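Local coordinates for major capsid protein (Faustovirus, PDB 5J7O) that probably builds the capsid shell of a large double-stranded DNA virus from trimers of double jelly-roll subunits, at residues B[210-215]-B[559-564]. Sequence-based numbering, arbitrary orientation.
Sequences NKFHVP and VTPQDK
Asp563 OD2 accepts from two donors: Lys211 NZ reaches it at 2.6 Å in a salt bridge, on the lone pair anti to the other oxygen, and the backbone N of Leu471 bonds to it as well. The lysine chain runs extended until chi4 (-66°) bends NZ toward the carboxylate; NZ also bonds to the carbonyl of His469. At the other end of the contact, where helix 203-212 gives out, Val559 N donates to Phe212 O over 2.6 Å, nearly straight at the hydrogen (169°) but from above the carbonyl plane. Between these two polar ties lies the Phe212 ring. Pro561 sets CB over one face, offset toward the rim, in a CH-pi contact 4.3 Å from the centroid, and its CG comes to 3.6 Å from Phe212 CE1; Tyr448, Phe568 and Pro550 also pack on this ring. Beyond the helix end, Val559 CG2 presses on Pro215, 3.7 Å from its CD. The loop also meets the second subunit, whose Arg224 bonds to the carbonyls of Pro561 and Gln562. In this double jelly-roll protein the contact joins helix 203-212, after strand 196-202, to the loop between helix 542-552 and strand 567-570. A buried ion pair with further backbone partners on both charges probably keeps lysine and aspartate ionised, and it ties the loop to a helix some 350 residues earlier in the chain.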
ATOM      1  N   ASN B 210       4.364  16.009   5.880  1.00 36.47           N
ATOM      2  CA  ASN B 210       3.490  14.844   5.786  1.00 35.56           C
ATOM      3  C   ASN B 210       3.375  14.347   4.350  1.00 34.67           C
ATOM      4  O   ASN B 210       3.223  13.142   4.119  1.00 34.49           O
ATOM      5  CB  ASN B 210       2.109  15.193   6.349  1.00 38.05           C
ATOM      6  CG  ASN B 210       1.117  14.053   6.228  1.00 41.84           C
ATOM      7  OD1 ASN B 210       1.232  13.037   6.913  1.00 42.92           O
ATOM      8  ND2 ASN B 210       0.122  14.226   5.366  1.00 43.63           N
ATOM      9  N   LYS B 211       3.467  15.254   3.375  1.00 34.02           N
ATOM     10  CA  LYS B 211       3.287  14.870   1.982  1.00 32.73           C
ATOM     11  C   LYS B 211       4.583  14.392   1.334  1.00 33.64           C
ATOM     12  O   LYS B 211       4.541  13.535   0.446  1.00 35.35           O
ATOM     13  CB  LYS B 211       2.716  16.045   1.182  1.00 30.55           C
ATOM     14  CG  LYS B 211       1.343  16.536   1.641  1.00 27.02           C
ATOM     15  CD  LYS B 211       0.982  17.857   0.970  1.00 25.91           C
ATOM     16  CE  LYS B 211      -0.149  18.575   1.697  1.00 27.05           C
ATOM     17  NZ  LYS B 211      -1.442  17.836   1.626  1.00 25.21           N
ATOM     18  N   PHE B 212       5.735  14.912   1.764  1.00 33.40           N
ATOM     19  CA  PHE B 212       6.974  14.727   1.020  1.00 34.28           C
ATOM     20  C   PHE B 212       8.023  13.871   1.714  1.00 35.77           C
ATOM     21  O   PHE B 212       8.975  13.450   1.050  1.00 35.58           O
ATOM     22  CB  PHE B 212       7.607  16.089   0.693  1.00 33.49           C
ATOM     23  CG  PHE B 212       6.956  16.803  -0.452  1.00 33.94           C
ATOM     24  CD1 PHE B 212       7.198  16.413  -1.760  1.00 34.70           C
ATOM     25  CD2 PHE B 212       6.112  17.876  -0.222  1.00 32.92           C
ATOM     26  CE1 PHE B 212       6.601  17.076  -2.816  1.00 34.59           C
ATOM     27  CE2 PHE B 212       5.514  18.543  -1.273  1.00 34.12           C
ATOM     28  CZ  PHE B 212       5.758  18.142  -2.572  1.00 34.40           C
ATOM     29  N   HIS B 213       7.903  13.608   3.017  1.00 36.11           N
ATOM     30  CA  HIS B 213       9.026  12.994   3.718  1.00 35.62           C
ATOM     31  C   HIS B 213       8.593  11.858   4.636  1.00 37.95           C
ATOM     32  O   HIS B 213       9.279  11.559   5.620  1.00 39.34           O
ATOM     33  CB  HIS B 213       9.803  14.042   4.514  1.00 33.70           C
ATOM     34  CG  HIS B 213      10.271  15.198   3.687  1.00 34.09           C
ATOM     35  ND1 HIS B 213      11.151  15.051   2.636  1.00 34.08           N
ATOM     36  CD2 HIS B 213       9.974  16.517   3.748  1.00 35.17           C
ATOM     37  CE1 HIS B 213      11.378  16.231   2.088  1.00 34.86           C
ATOM     38  NE2 HIS B 213      10.677  17.138   2.744  1.00 35.16           N
ATOM     39  N   VAL B 214       7.474  11.208   4.337  1.00 39.67           N
ATOM     40  CA  VAL B 214       7.056  10.041   5.109  1.00 39.19           C
ATOM     41  C   VAL B 214       6.884   8.861   4.161  1.00 39.77           C
ATOM     42  O   VAL B 214       5.774   8.625   3.660  1.00 38.13           O
ATOM     43  CB  VAL B 214       5.766  10.312   5.900  1.00 36.78           C
ATOM     44  CG1 VAL B 214       5.489   9.159   6.850  1.00 36.23           C
ATOM     45  CG2 VAL B 214       5.867  11.624   6.663  1.00 38.24           C
ATOM     46  N   PRO B 215       7.942   8.105   3.880  1.00 41.65           N
ATOM     47  CA  PRO B 215       7.799   6.908   3.044  1.00 43.06           C
ATOM     48  C   PRO B 215       6.943   5.857   3.732  1.00 45.95           C
ATOM     49  O   PRO B 215       6.583   5.967   4.906  1.00 47.34           O
ATOM     50  CB  PRO B 215       9.240   6.427   2.851  1.00 42.22           C
ATOM     51  CG  PRO B 215       9.999   7.038   3.985  1.00 41.30           C
ATOM     52  CD  PRO B 215       9.341   8.349   4.269  1.00 40.88           C
ATOM     53  N   VAL B 559       9.544  11.696  -0.808  1.00 34.02           N
ATOM     54  CA  VAL B 559       8.414  10.872  -1.212  1.00 32.71           C
ATOM     55  C   VAL B 559       7.635  11.597  -2.295  1.00 35.17           C
ATOM     56  O   VAL B 559       7.445  12.818  -2.237  1.00 36.81           O
ATOM     57  CB  VAL B 559       7.515  10.545  -0.007  1.00 32.51           C
ATOM     58  CG1 VAL B 559       6.291   9.747  -0.444  1.00 31.18           C
ATOM     59  CG2 VAL B 559       8.301   9.786   1.031  1.00 33.24           C
ATOM     60  N   THR B 560       7.196  10.848  -3.294  1.00 33.72           N
ATOM     61  CA  THR B 560       6.265  11.397  -4.262  1.00 35.80           C
ATOM     62  C   THR B 560       4.954  11.744  -3.562  1.00 36.01           C
ATOM     63  O   THR B 560       4.386  10.893  -2.861  1.00 39.19           O
ATOM     64  CB  THR B 560       6.008  10.405  -5.387  1.00 35.04           C
ATOM     65  OG1 THR B 560       5.473   9.187  -4.849  1.00 38.36           O
ATOM     66  CG2 THR B 560       7.298  10.126  -6.094  1.00 33.51           C
ATOM     67  N   PRO B 561       4.443  12.962  -3.721  1.00 31.54           N
ATOM     68  CA  PRO B 561       3.250  13.365  -2.970  1.00 29.86           C
ATOM     69  C   PRO B 561       1.967  12.833  -3.589  1.00 28.83           C
ATOM     70  O   PRO B 561       1.774  12.864  -4.807  1.00 28.94           O
ATOM     71  CB  PRO B 561       3.300  14.895  -3.036  1.00 31.74           C
ATOM     72  CG  PRO B 561       3.975  15.173  -4.340  1.00 31.87           C
ATOM     73  CD  PRO B 561       4.973  14.059  -4.550  1.00 31.99           C
ATOM     74  N   GLN B 562       1.078  12.342  -2.722  1.00 29.68           N
ATOM     75  CA  GLN B 562      -0.248  11.937  -3.174  1.00 31.79           C
ATOM     76  C   GLN B 562      -1.112  13.153  -3.484  1.00 32.27           C
ATOM     77  O   GLN B 562      -1.892  13.140  -4.445  1.00 31.80           O
ATOM     78  CB  GLN B 562      -0.916  11.061  -2.113  1.00 32.55           C
ATOM     79  CG  GLN B 562      -2.006  10.149  -2.649  1.00 35.12           C
ATOM     80  CD  GLN B 562      -1.447   8.957  -3.402  1.00 38.23           C
ATOM     81  OE1 GLN B 562      -0.256   8.656  -3.317  1.00 41.52           O
ATOM     82  NE2 GLN B 562      -2.307   8.270  -4.145  1.00 38.39           N
ATOM     83  N   ASP B 563      -0.982  14.211  -2.684  1.00 32.73           N
ATOM     84  CA  ASP B 563      -1.729  15.443  -2.901  1.00 35.50           C
ATOM     85  C   ASP B 563      -1.406  16.018  -4.274  1.00 38.16           C
ATOM     86  O   ASP B 563      -0.243  16.295  -4.584  1.00 39.41           O
ATOM     87  CB  ASP B 563      -1.391  16.452  -1.801  1.00 36.33           C
ATOM     88  CG  ASP B 563      -2.348  17.635  -1.763  1.00 38.00           C
ATOM     89  OD1 ASP B 563      -2.953  17.965  -2.806  1.00 38.73           O
ATOM     90  OD2 ASP B 563      -2.492  18.244  -0.682  1.00 39.48           O
ATOM     91  N   LYS B 564      -2.442  16.201  -5.096  1.00 38.99           N
ATOM     92  CA  LYS B 564      -2.250  16.674  -6.462  1.00 40.14           C
ATOM     93  C   LYS B 564      -1.818  18.133  -6.539  1.00 38.20           C
ATOM     94  O   LYS B 564      -1.395  18.576  -7.611  1.00 34.69           O
ATOM     95  CB  LYS B 564      -3.531  16.478  -7.274  1.00 42.84           C
ATOM     96  CG  LYS B 564      -3.588  15.164  -8.035  1.00 44.70           C
ATOM     97  CD  LYS B 564      -4.723  15.170  -9.046  1.00 46.16           C
ATOM     98  CE  LYS B 564      -4.603  14.012 -10.022  1.00 46.06           C
ATOM     99  NZ  LYS B 564      -5.627  14.095 -11.100  1.00 45.84           N
TER